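Local coordinates for 30-kDa cleavage and polyadenylation specificity factor 30 (PDB 5ZUU), which acts in pre-mRNA 3'-end formation and poly(A) site selection, its YTH domain, the part present here, binding m6A-modified RNA, at residues Asn17-Val22 against Val144-Ala149; Glu31-Val34 against Val38-Thr41; Arg43-Lys48 against Ser134-Glu139; Ile62-Val65 against His70-Gly73; Gly88-Glu93 against Gly100-Val105. One frame throughout, in Å; residues are numbered along the deposited sequence.

The five contacts lie within one YTH domain and all reach its six-stranded mixed sheet. Interaction 1 brings together strand 17-24 and helix 142-154, and its long loop encloses the other four along the chain; interactions 4 and 5 are in turn nested inside the loop closed by interaction 3. Interaction 4, a hairpin within the sheet, lies closest to the centre of the chain and about 11 Å, centre to centre, from interaction 1. Interactions 2 and 5 are only about 6 Å apart between centres and together hold W39 and W90, which pack on the modified nucleotide, whereas interaction 3, about 14 Å from interaction 5 by centres, grips the RNA backbone.

Interaction 1: residues Asn17-Val22 against Val144-Ala149; sequences NRYFVV and VGEQLA
The strand at 17-22 and the helical turns at 144-149 approach to 8.1 Å between their axes, at 68° between their N-to-C directions, and come closest at Y19 and G145, whose CA atoms are 5.4 Å apart. This is helix-on-sheet packing in the alpha/beta YTH fold: helix 142-154 lies against the mixed sheet, and Y19 is the residue that meets it. With CG beside its backbone N and anti to the carbonyl carbon (chi1 -57°), the phenol ring lies flat along the helix. G145 CA makes a CH-pi contact over one face, 4.0 Å from the ring centroid, and the backbone N of E146 sits above the centre of that face. The fit demands a glycine, because a CB at G145 would run into Y19 CG. The E146 side chain starts out beside the phenol, its CB 3.9 Å from Y19 OH, before its extended chain leads away from the ring. A149 adds its methyl, with CB 4.3 Å from Y19 CE2. The hydroxyl is fixed from its own strand: N17, whose OD1 is held by N58, donates from ND2 to Y19 OH at 3.0 Å, nearly in its amide plane.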
# COMPACT_ATOMS: atom_id res chain seq x y z
N ASN A 17 -8.23 9.26 7.63
CA ASN A 17 -7.77 8.28 6.66
C ASN A 17 -8.63 7.02 6.77
O ASN A 17 -9.19 6.72 7.82
CB ASN A 17 -6.34 7.90 7.00
CG ASN A 17 -5.35 9.05 6.95
OD1 ASN A 17 -5.54 10.10 6.31
ND2 ASN A 17 -4.23 8.80 7.58
N ARG A 18 -8.67 6.23 5.70
CA ARG A 18 -9.11 4.81 5.80
C ARG A 18 -7.96 4.01 5.33
O ARG A 18 -7.13 4.52 4.48
CB ARG A 18 -10.34 4.55 4.90
CG ARG A 18 -11.53 5.28 5.46
CD ARG A 18 -12.70 5.28 4.51
NE ARG A 18 -13.29 3.94 4.40
CZ ARG A 18 -14.34 3.67 3.62
NH1 ARG A 18 -14.90 4.62 2.92
NH2 ARG A 18 -14.85 2.46 3.57
N TYR A 19 -7.93 2.76 5.79
CA TYR A 19 -6.82 1.85 5.64
C TYR A 19 -7.30 0.50 5.14
O TYR A 19 -8.26 -0.06 5.72
CB TYR A 19 -6.16 1.59 7.07
CG TYR A 19 -5.71 2.84 7.72
CD1 TYR A 19 -6.61 3.67 8.41
CD2 TYR A 19 -4.40 3.27 7.59
CE1 TYR A 19 -6.19 4.87 8.98
CE2 TYR A 19 -3.98 4.46 8.17
CZ TYR A 19 -4.87 5.25 8.84
OH TYR A 19 -4.45 6.43 9.37
N PHE A 20 -6.61 -0.02 4.12
CA PHE A 20 -6.93 -1.32 3.51
C PHE A 20 -5.66 -2.13 3.40
O PHE A 20 -4.63 -1.58 3.04
CB PHE A 20 -7.56 -1.16 2.09
CG PHE A 20 -8.88 -0.47 2.08
CD1 PHE A 20 -8.98 0.89 2.23
CD2 PHE A 20 -10.05 -1.18 1.92
CE1 PHE A 20 -10.23 1.53 2.28
CE2 PHE A 20 -11.30 -0.56 1.96
CZ PHE A 20 -11.38 0.80 2.14
N VAL A 21 -5.72 -3.42 3.73
CA VAL A 21 -4.63 -4.33 3.42
C VAL A 21 -4.74 -4.76 1.97
O VAL A 21 -5.82 -5.14 1.51
CB VAL A 21 -4.64 -5.59 4.31
CG1 VAL A 21 -3.56 -6.60 3.87
CG2 VAL A 21 -4.42 -5.20 5.76
N VAL A 22 -3.65 -4.64 1.23
CA VAL A 22 -3.56 -5.00 -0.15
C VAL A 22 -2.61 -6.18 -0.21
O VAL A 22 -1.54 -6.14 0.41
CB VAL A 22 -3.01 -3.84 -0.98
CG1 VAL A 22 -2.59 -4.31 -2.37
CG2 VAL A 22 -4.06 -2.76 -1.05
N VAL A 144 -7.42 0.70 14.28
CA VAL A 144 -6.47 -0.38 14.13
C VAL A 144 -5.51 -0.14 12.93
O VAL A 144 -4.33 -0.44 13.01
CB VAL A 144 -7.20 -1.69 14.00
CG1 VAL A 144 -6.26 -2.82 13.68
CG2 VAL A 144 -7.94 -2.01 15.28
N GLY A 145 -6.02 0.42 11.83
CA GLY A 145 -5.23 0.79 10.67
C GLY A 145 -4.13 1.76 10.96
O GLY A 145 -3.00 1.62 10.55
N GLU A 146 -4.47 2.75 11.76
CA GLU A 146 -3.49 3.71 12.22
C GLU A 146 -2.39 3.05 13.14
O GLU A 146 -1.25 3.30 12.96
CB GLU A 146 -4.25 4.80 12.91
CG GLU A 146 -3.45 5.98 13.40
CD GLU A 146 -4.40 6.94 14.11
OE1 GLU A 146 -5.12 6.49 15.07
OE2 GLU A 146 -4.52 8.09 13.64
N GLN A 147 -2.76 2.13 14.02
CA GLN A 147 -1.79 1.35 14.76
C GLN A 147 -0.90 0.50 13.92
O GLN A 147 0.30 0.47 14.18
CB GLN A 147 -2.46 0.45 15.83
CG GLN A 147 -3.19 1.25 16.90
CD GLN A 147 -2.27 2.26 17.59
OE1 GLN A 147 -1.13 1.93 17.92
NE2 GLN A 147 -2.74 3.49 17.80
N LEU A 148 -1.46 -0.19 12.91
CA LEU A 148 -0.67 -1.01 12.04
C LEU A 148 0.27 -0.16 11.20
O LEU A 148 1.42 -0.51 11.07
CB LEU A 148 -1.55 -1.86 11.17
CG LEU A 148 -0.85 -2.81 10.19
CD1 LEU A 148 0.08 -3.72 10.94
CD2 LEU A 148 -1.88 -3.62 9.40
N ALA A 149 -0.20 0.92 10.62
CA ALA A 149 0.71 1.82 9.89
C ALA A 149 1.81 2.37 10.83
O ALA A 149 2.98 2.43 10.49
CB ALA A 149 -0.05 2.99 9.29

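Interaction 2: residues Glu31-Val34 against Val38-Thr41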
# COMPACT_ATOMS: atom_id res chain seq x y z
N GLU A 31 7.25 -4.97 -6.51
CA GLU A 31 8.46 -4.21 -6.98
C GLU A 31 8.23 -3.34 -8.18
O GLU A 31 8.64 -2.21 -8.20
CB GLU A 31 9.64 -5.13 -7.16
CG GLU A 31 10.08 -5.59 -5.79
CD GLU A 31 11.20 -6.58 -5.79
OE1 GLU A 31 11.90 -6.67 -6.81
OE2 GLU A 31 11.38 -7.24 -4.74
N LEU A 32 7.44 -3.83 -9.12
CA LEU A 32 6.99 -3.03 -10.23
C LEU A 32 6.15 -1.83 -9.78
O LEU A 32 6.28 -0.71 -10.33
CB LEU A 32 6.17 -3.91 -11.18
CG LEU A 32 6.22 -3.57 -12.66
CD1 LEU A 32 7.63 -3.71 -13.22
CD2 LEU A 32 5.29 -4.49 -13.43
N SER A 33 5.26 -2.07 -8.81
CA SER A 33 4.49 -0.96 -8.25
C SER A 33 5.39 0.16 -7.69
O SER A 33 5.16 1.35 -7.86
CB SER A 33 3.57 -1.50 -7.17
OG SER A 33 2.85 -0.46 -6.62
N VAL A 34 6.41 -0.27 -6.98
CA VAL A 34 7.37 0.64 -6.36
C VAL A 34 8.12 1.44 -7.42
O VAL A 34 8.28 2.65 -7.27
CB VAL A 34 8.34 -0.14 -5.45
CG1 VAL A 34 9.48 0.75 -5.01
CG2 VAL A 34 7.58 -0.67 -4.23
N VAL A 38 2.25 2.77 -9.30
CA VAL A 38 1.05 2.25 -9.92
C VAL A 38 0.65 0.94 -9.29
O VAL A 38 1.50 0.18 -8.91
CB VAL A 38 1.38 2.13 -11.42
CG1 VAL A 38 1.20 0.75 -12.00
CG2 VAL A 38 0.65 3.19 -12.20
N TRP A 39 -0.64 0.69 -9.17
CA TRP A 39 -1.14 -0.61 -8.79
C TRP A 39 -2.38 -0.94 -9.60
O TRP A 39 -3.00 -0.06 -10.19
CB TRP A 39 -1.49 -0.63 -7.28
CG TRP A 39 -1.76 -2.05 -6.68
CD1 TRP A 39 -2.89 -2.47 -6.09
CD2 TRP A 39 -0.89 -3.18 -6.71
NE1 TRP A 39 -2.80 -3.77 -5.73
CE2 TRP A 39 -1.56 -4.23 -6.06
CE3 TRP A 39 0.41 -3.39 -7.15
CZ2 TRP A 39 -0.97 -5.50 -5.85
CZ3 TRP A 39 0.98 -4.60 -6.98
CH2 TRP A 39 0.28 -5.68 -6.37
N ALA A 40 -2.74 -2.22 -9.60
CA ALA A 40 -4.03 -2.66 -10.07
C ALA A 40 -4.52 -3.75 -9.12
O ALA A 40 -3.74 -4.60 -8.73
CB ALA A 40 -3.93 -3.21 -11.53
N THR A 41 -5.83 -3.76 -8.81
CA THR A 41 -6.37 -4.82 -7.94
C THR A 41 -7.30 -5.73 -8.72
O THR A 41 -7.51 -5.57 -9.92
CB THR A 41 -7.00 -4.23 -6.64
OG1 THR A 41 -7.29 -5.30 -5.74
CG2 THR A 41 -8.28 -3.41 -6.89
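S33 and V38 meet through a short hydrogen bond, S33 OG donating to V38 O at 2.7 Å. The hydroxyl approaches from above the carbonyl plane, 40° out of it, and S33 CA adds a weaker CH...O contact to the same V38 O at 3.3 Å. Beside this bond, S33 CB rests against the six-membered ring of W39, 3.7 Å from CE3. OG reaches the carbonyl because it stands anti to the backbone N of S33 (chi1 179°), pointing off helix 27-36 towards the chain that follows it. That chain is strand 38-39, an edge strand of the YTH sheet, so the serine ties the helix to the strand just after it at the wall of the m6A pocket. The hydroxyl has a second partner, the indole NE1 of W107, which donates to S33 OG. With an alanine here the hydroxyl is gone, which would probably leave both V38 O and W107 NE1 without this partner. Beyond the first shell, V105 also touches S33, and W39 meets the rings of F63 and W90 edge-to-face. W39 packs on the modified nucleotide, and that nucleotide also donates a hydrogen bond to A40 O.

Interaction 3: residues Arg43-Lys48 against Ser134-Glu139; sequences RSNEAK and SRDCQE. With nucleotides of chain F.
C137, although not a glycine, takes a left-handed backbone conformation (phi 64°) in the type II turn from R135 to Q138, and it is this residue that N45 and K48 meet. N45 CG, set anti to the carbonyl carbon (chi1 -71°), comes 3.8 Å from C137 CB, while C137 SG lies against N45 CB. K48 reaches over the turn and donates from NZ to C137 O at 3.1 Å, arriving well above the carbonyl plane. The same ammonium gives a hydrogen bond to a water that also takes one from E139 N, and a weak one to a second water that donates to D136 O. Placing an alanine at N45 would probably open a gap beside C137 CB and deprive T41 OG1 of its weak amide partner. The turn also presents its outer side to the RNA: D136 N donates to OP2 of cytidine C6 of chain F at 2.9 Å and an angle of 165°, and the R135 guanidinium spreads one face over the base, NH1 lying 3.3 Å from its C4. The carboxylate of D136 is held by K23 N on OD1 and by Q42 NE2 on OD2, which probably steadies the turn. The start of helix 46-55 lies beside the other edge strand, 138-140; Q138 bonds to V21 of the neighbouring strand 17-24, whose R18 forms salt bridges with both E139 and helix residue E51.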
# COMPACT_ATOMS: atom_id res chain seq x y z
N ARG A 43 -10.74 -7.13 -10.08
CA ARG A 43 -11.94 -6.37 -10.55
C ARG A 43 -13.04 -6.20 -9.52
O ARG A 43 -13.57 -5.13 -9.32
CB ARG A 43 -12.47 -6.98 -11.82
CG ARG A 43 -11.42 -6.86 -12.95
CD ARG A 43 -11.94 -7.12 -14.35
NE ARG A 43 -12.99 -6.13 -14.62
CZ ARG A 43 -13.86 -6.17 -15.64
NH1 ARG A 43 -13.82 -7.16 -16.54
NH2 ARG A 43 -14.78 -5.22 -15.78
N SER A 44 -13.30 -7.26 -8.79
CA SER A 44 -14.26 -7.21 -7.70
C SER A 44 -13.94 -6.26 -6.58
O SER A 44 -14.81 -6.04 -5.72
CB SER A 44 -14.37 -8.60 -7.07
OG SER A 44 -13.10 -9.01 -6.57
N ASN A 45 -12.71 -5.75 -6.49
CA ASN A 45 -12.34 -4.85 -5.41
C ASN A 45 -12.38 -3.37 -5.80
O ASN A 45 -12.15 -2.51 -4.90
CB ASN A 45 -10.92 -5.19 -4.88
CG ASN A 45 -10.87 -6.48 -4.10
OD1 ASN A 45 -11.82 -6.85 -3.38
ND2 ASN A 45 -9.77 -7.17 -4.23
N GLU A 46 -12.64 -3.06 -7.09
CA GLU A 46 -12.41 -1.70 -7.55
C GLU A 46 -13.42 -0.67 -6.99
O GLU A 46 -13.07 0.49 -6.66
CB GLU A 46 -12.33 -1.67 -9.07
CG GLU A 46 -11.18 -2.50 -9.57
CD GLU A 46 -11.00 -2.53 -11.07
OE1 GLU A 46 -11.92 -3.01 -11.73
OE2 GLU A 46 -9.92 -2.11 -11.57
N ALA A 47 -14.69 -1.09 -6.86
CA ALA A 47 -15.73 -0.22 -6.39
C ALA A 47 -15.50 0.14 -4.92
O ALA A 47 -15.80 1.29 -4.47
CB ALA A 47 -17.07 -0.90 -6.53
N LYS A 48 -15.01 -0.81 -4.17
CA LYS A 48 -14.72 -0.49 -2.81
C LYS A 48 -13.53 0.41 -2.57
O LYS A 48 -13.63 1.29 -1.73
CB LYS A 48 -14.74 -1.69 -1.92
CG LYS A 48 -13.53 -2.52 -1.65
CD LYS A 48 -13.87 -3.22 -0.33
CE LYS A 48 -13.35 -4.59 -0.32
NZ LYS A 48 -13.51 -5.09 1.07
N SER A 134 -5.74 -11.17 6.60
CA SER A 134 -6.36 -10.12 5.81
C SER A 134 -6.27 -10.53 4.36
O SER A 134 -5.17 -10.77 3.87
CB SER A 134 -5.65 -8.78 6.04
OG SER A 134 -5.95 -8.25 7.31
N ARG A 135 -7.42 -10.73 3.71
CA ARG A 135 -7.48 -10.92 2.25
C ARG A 135 -7.23 -9.60 1.56
O ARG A 135 -7.23 -8.54 2.18
CB ARG A 135 -8.81 -11.58 1.82
CG ARG A 135 -8.92 -13.06 2.23
CD ARG A 135 -9.98 -13.85 1.45
NE ARG A 135 -9.93 -15.36 1.45
CZ ARG A 135 -10.29 -16.08 2.49
NH1 ARG A 135 -10.29 -17.39 2.47
NH2 ARG A 135 -10.62 -15.47 3.61
N ASP A 136 -7.07 -9.66 0.24
CA ASP A 136 -6.82 -8.48 -0.58
C ASP A 136 -7.97 -7.48 -0.43
O ASP A 136 -9.15 -7.82 -0.59
CB ASP A 136 -6.62 -8.95 -2.03
CG ASP A 136 -6.19 -7.83 -3.00
OD1 ASP A 136 -5.37 -6.95 -2.61
OD2 ASP A 136 -6.70 -7.83 -4.16
N CYS A 137 -7.62 -6.24 -0.14
CA CYS A 137 -8.51 -5.10 0.07
C CYS A 137 -9.45 -5.22 1.25
O CYS A 137 -10.50 -4.62 1.28
CB CYS A 137 -9.20 -4.66 -1.23
SG CYS A 137 -8.04 -4.09 -2.50
N GLN A 138 -9.10 -6.02 2.22
CA GLN A 138 -9.82 -5.99 3.51
C GLN A 138 -9.58 -4.63 4.22
O GLN A 138 -8.43 -4.18 4.44
CB GLN A 138 -9.33 -7.14 4.37
CG GLN A 138 -9.68 -7.01 5.84
CD GLN A 138 -11.13 -7.32 6.00
OE1 GLN A 138 -11.52 -8.46 5.75
NE2 GLN A 138 -11.94 -6.30 6.28
N GLU A 139 -10.66 -3.96 4.56
CA GLU A 139 -10.57 -2.70 5.31
C GLU A 139 -10.15 -2.95 6.77
O GLU A 139 -10.62 -3.89 7.40
CB GLU A 139 -11.90 -1.90 5.26
CG GLU A 139 -11.65 -0.45 5.71
CD GLU A 139 -12.76 0.53 5.57
OE1 GLU A 139 -12.58 1.71 5.97
OE2 GLU A 139 -13.82 0.16 5.03
P C F 6 -5.74 -13.19 -1.24
OP1 C F 6 -6.13 -14.57 -0.98
OP2 C F 6 -6.78 -12.13 -1.23
O5' C F 6 -4.66 -12.74 -0.14
C5' C F 6 -3.95 -13.73 0.62
C4' C F 6 -4.30 -13.62 2.08
O4' C F 6 -5.69 -13.97 2.28
C3' C F 6 -3.52 -14.53 3.02
O3' C F 6 -2.27 -13.93 3.34
C2' C F 6 -4.47 -14.62 4.20
O2' C F 6 -4.41 -13.48 5.04
C1' C F 6 -5.81 -14.71 3.48
N1 C F 6 -6.25 -16.08 3.13
C2 C F 6 -6.67 -16.92 4.16
O2 C F 6 -6.60 -16.52 5.33
N3 C F 6 -7.15 -18.15 3.87
C4 C F 6 -7.23 -18.54 2.59
N4 C F 6 -7.70 -19.76 2.35
C5 C F 6 -6.83 -17.70 1.51
C6 C F 6 -6.35 -16.48 1.83
O HOH W 1 -11.95 -7.28 -0.05
O HOH W 2 -13.38 -4.70 3.75

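Interaction 4: residues Ile62-Val65 against His70-Gly73; sequences IFSV and HFQG
At S64 a chi1 of 169° sets OG opposite the main-chain N, where it donates to H70 O at 2.6 Å, while Q72, bent at its second torsion (chi2 78°), folds its amide back onto the opposite strand. There Q72 OE1 accepts from V65 N at 2.7 Å, taking the place that a backbone carbonyl would have in a regular hairpin. The main chains pair around F63: Q72 N donates to F63 O at 3.0 Å, and F63 N to G73 O at 2.9 Å. Two residues thus face one, as in a beta bulge, and the buried G73 N has no hydrogen-bond partner in the model. F63 O also lies at the edge of the F71 ring, near its plane, and that ring's CD1 fills the corner between S64 CB and I62 CG2, 3.6 Å from the latter. Second partners fix the polar ends: S64 OG also bonds K23 NZ, and Q72 NE2 reaches T68 OG1 and E112 OE1. Strands 58-65 and 70-77 form this hairpin inside the YTH sheet, flanked by strands 17-24 and 103-114; I62 and F71 pack on L148 of helix 142-154, and V65 and Q72 on F30 of helix 27-36.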
# COMPACT_ATOMS: atom_id res chain seq x y z
N ILE A 62 -1.88 -0.72 2.86
CA ILE A 62 -0.84 -1.42 3.52
C ILE A 62 -0.62 -2.74 2.82
O ILE A 62 -1.45 -3.65 2.93
CB ILE A 62 -1.23 -1.64 5.01
CG1 ILE A 62 -1.44 -0.29 5.70
CG2 ILE A 62 -0.19 -2.46 5.75
CD1 ILE A 62 -2.04 -0.37 7.13
N PHE A 63 0.55 -2.90 2.18
CA PHE A 63 0.85 -4.03 1.31
C PHE A 63 1.45 -5.18 2.02
O PHE A 63 2.24 -5.03 2.90
CB PHE A 63 1.83 -3.66 0.19
CG PHE A 63 1.17 -3.05 -0.98
CD1 PHE A 63 0.47 -1.83 -0.82
CD2 PHE A 63 1.20 -3.66 -2.24
CE1 PHE A 63 -0.14 -1.21 -1.92
CE2 PHE A 63 0.57 -3.06 -3.32
CZ PHE A 63 -0.10 -1.84 -3.17
N SER A 64 1.12 -6.34 1.56
CA SER A 64 1.76 -7.53 2.02
C SER A 64 1.76 -8.56 0.96
O SER A 64 0.67 -8.95 0.45
CB SER A 64 1.09 -8.02 3.26
OG SER A 64 1.57 -9.34 3.57
N VAL A 65 2.96 -9.05 0.61
CA VAL A 65 3.08 -10.19 -0.32
C VAL A 65 2.68 -11.55 0.36
O VAL A 65 3.16 -11.88 1.42
CB VAL A 65 4.49 -10.27 -0.93
CG1 VAL A 65 4.60 -11.46 -1.83
CG2 VAL A 65 4.79 -8.98 -1.70
N HIS A 70 5.15 -11.07 6.27
CA HIS A 70 5.51 -9.67 6.54
C HIS A 70 4.52 -8.70 5.79
O HIS A 70 3.91 -9.08 4.74
CB HIS A 70 6.95 -9.35 6.04
CG HIS A 70 8.05 -9.92 6.88
ND1 HIS A 70 8.41 -11.26 6.83
CD2 HIS A 70 8.90 -9.33 7.75
CE1 HIS A 70 9.42 -11.46 7.65
NE2 HIS A 70 9.73 -10.31 8.23
N PHE A 71 4.42 -7.48 6.32
CA PHE A 71 3.97 -6.32 5.58
C PHE A 71 5.19 -5.64 5.03
O PHE A 71 6.18 -5.58 5.73
CB PHE A 71 3.19 -5.35 6.46
CG PHE A 71 1.89 -5.93 7.00
CD1 PHE A 71 0.73 -5.96 6.21
CD2 PHE A 71 1.84 -6.47 8.30
CE1 PHE A 71 -0.45 -6.52 6.72
CE2 PHE A 71 0.65 -7.04 8.82
CZ PHE A 71 -0.48 -7.06 8.03
N GLN A 72 5.10 -5.07 3.81
CA GLN A 72 6.20 -4.43 3.12
C GLN A 72 6.08 -2.91 3.02
O GLN A 72 7.00 -2.21 2.50
CB GLN A 72 6.33 -4.99 1.72
CG GLN A 72 6.98 -6.33 1.59
CD GLN A 72 6.08 -7.51 1.94
OE1 GLN A 72 4.89 -7.48 1.69
NE2 GLN A 72 6.64 -8.52 2.54
N GLY A 73 5.00 -2.32 3.47
CA GLY A 73 4.89 -0.84 3.41
C GLY A 73 3.49 -0.36 3.22
O GLY A 73 2.53 -1.17 3.30

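Interaction 5: residues Gly88-Glu93 against Gly100-Val105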
# COMPACT_ATOMS: atom_id res chain seq x y z
N GLY A 88 2.60 -0.71 -15.42
CA GLY A 88 2.17 -1.99 -14.90
C GLY A 88 1.72 -2.97 -15.96
O GLY A 88 0.51 -3.17 -16.14
N ASN A 89 2.67 -3.54 -16.70
CA ASN A 89 2.43 -4.87 -17.22
C ASN A 89 2.78 -5.90 -16.12
O ASN A 89 3.93 -6.12 -15.79
CB ASN A 89 3.11 -5.13 -18.56
CG ASN A 89 2.33 -6.13 -19.39
OD1 ASN A 89 2.31 -7.32 -19.06
ND2 ASN A 89 1.61 -5.65 -20.42
N TRP A 90 1.75 -6.52 -15.58
CA TRP A 90 1.84 -7.27 -14.36
C TRP A 90 2.11 -8.70 -14.72
O TRP A 90 1.69 -9.18 -15.79
CB TRP A 90 0.50 -7.16 -13.57
CG TRP A 90 0.07 -5.75 -13.28
CD1 TRP A 90 -0.96 -5.06 -13.84
CD2 TRP A 90 0.71 -4.84 -12.38
NE1 TRP A 90 -1.03 -3.80 -13.33
CE2 TRP A 90 -0.02 -3.64 -12.43
CE3 TRP A 90 1.79 -4.94 -11.51
CZ2 TRP A 90 0.33 -2.51 -11.67
CZ3 TRP A 90 2.12 -3.86 -10.74
CH2 TRP A 90 1.38 -2.65 -10.81
N LYS A 91 2.80 -9.40 -13.85
CA LYS A 91 2.89 -10.85 -13.93
C LYS A 91 1.60 -11.50 -13.40
O LYS A 91 1.09 -11.07 -12.38
CB LYS A 91 4.12 -11.29 -13.12
CG LYS A 91 4.24 -12.79 -12.84
CD LYS A 91 5.30 -13.05 -11.78
CE LYS A 91 5.41 -14.53 -11.44
NZ LYS A 91 6.34 -15.16 -12.40
N HIS A 92 1.05 -12.49 -14.09
CA HIS A 92 0.07 -13.44 -13.50
C HIS A 92 0.09 -14.80 -14.18
O HIS A 92 0.54 -14.88 -15.31
CB HIS A 92 -1.36 -12.86 -13.45
CG HIS A 92 -1.94 -12.46 -14.78
ND1 HIS A 92 -1.27 -11.68 -15.69
CD2 HIS A 92 -3.16 -12.70 -15.31
CE1 HIS A 92 -2.04 -11.48 -16.75
NE2 HIS A 92 -3.19 -12.09 -16.54
N GLU A 93 -0.41 -15.84 -13.50
CA GLU A 93 -0.43 -17.23 -14.04
C GLU A 93 -1.65 -17.57 -14.95
O GLU A 93 -2.78 -17.25 -14.58
CB GLU A 93 -0.31 -18.27 -12.89
CG GLU A 93 -1.62 -18.85 -12.34
CD GLU A 93 -1.41 -19.78 -11.16
OE1 GLU A 93 -1.88 -20.94 -11.20
OE2 GLU A 93 -0.78 -19.35 -10.17
N GLY A 100 -7.60 -5.48 -12.74
CA GLY A 100 -8.44 -4.43 -13.21
C GLY A 100 -7.62 -3.31 -13.81
O GLY A 100 -6.59 -3.54 -14.36
N ARG A 101 -8.12 -2.11 -13.71
CA ARG A 101 -7.43 -0.99 -14.30
C ARG A 101 -6.31 -0.46 -13.36
O ARG A 101 -6.45 -0.48 -12.12
CB ARG A 101 -8.43 0.10 -14.57
CG ARG A 101 -9.49 -0.27 -15.59
CD ARG A 101 -10.63 0.73 -15.49
NE ARG A 101 -11.74 0.25 -16.33
CZ ARG A 101 -12.34 0.91 -17.32
NH1 ARG A 101 -12.07 2.18 -17.61
NH2 ARG A 101 -13.31 0.30 -17.97
N ASN A 102 -5.22 0.00 -13.97
CA ASN A 102 -4.11 0.54 -13.21
C ASN A 102 -4.60 1.81 -12.59
O ASN A 102 -5.33 2.56 -13.23
CB ASN A 102 -2.90 0.89 -14.12
CG ASN A 102 -2.18 -0.32 -14.65
OD1 ASN A 102 -2.34 -1.44 -14.18
ND2 ASN A 102 -1.28 -0.08 -15.60
N PHE A 103 -4.19 2.08 -11.35
CA PHE A 103 -4.36 3.42 -10.75
C PHE A 103 -3.04 3.90 -10.05
O PHE A 103 -2.15 3.14 -9.81
CB PHE A 103 -5.57 3.42 -9.79
CG PHE A 103 -5.42 2.47 -8.63
CD1 PHE A 103 -5.75 1.12 -8.77
CD2 PHE A 103 -4.88 2.91 -7.40
CE1 PHE A 103 -5.56 0.21 -7.71
CE2 PHE A 103 -4.66 1.99 -6.35
CZ PHE A 103 -5.03 0.65 -6.49
N SER A 104 -2.93 5.19 -9.79
CA SER A 104 -1.74 5.74 -9.14
C SER A 104 -1.70 5.47 -7.66
O SER A 104 -2.73 5.55 -6.96
CB SER A 104 -1.73 7.28 -9.21
OG SER A 104 -1.77 7.65 -10.52
N VAL A 105 -0.49 5.26 -7.19
CA VAL A 105 -0.21 5.22 -5.77
C VAL A 105 1.09 5.98 -5.56
O VAL A 105 1.88 6.09 -6.46
CB VAL A 105 -0.17 3.78 -5.19
CG1 VAL A 105 -1.45 3.09 -5.45
CG2 VAL A 105 0.96 2.95 -5.78
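N102, W90 and G88 make this contact, and a single hydrogen bond lies at its heart. The indole NE1 of W90 donates to N102 OD1 at 2.8 Å, with an angle of 157° at the hydrogen. W90 CG sits beside its backbone N (chi1 -56°), which brings NE1 toward the asparagine. The acceptor sits at the edge of the indole, close to its plane, and the amide of N102 stands almost perpendicular to the ring and touches it chiefly through OD1. The donor is tilted modestly from the N102 carbonyl plane. The other end of the amide turns to the glycines: N102 ND2 makes a weak hydrogen bond to G87 O and lies 3.6 Å from G88 O. Both ends of N102 are therefore spent on the loop that carries W90, and its two amide atoms fix which way round the group is set.

G88 lies over one face of the indole. Its CA rests 3.7 Å above the plane of the W90 ring, offset toward the rim, and a side chain at this position would collide with W90 CZ2; the positive phi of 34° likewise suits a glycine. Its backbone N is held by Q36 OE1 of helix 27-36. The indole is further bordered by V38, A40, N29 and L32. W90 packs on the modified nucleotide, so the bond to N102 probably helps to set the orientation of one wall of the pocket: the tryptophan-lined aromatic cage by which YTH domains recognise m6A.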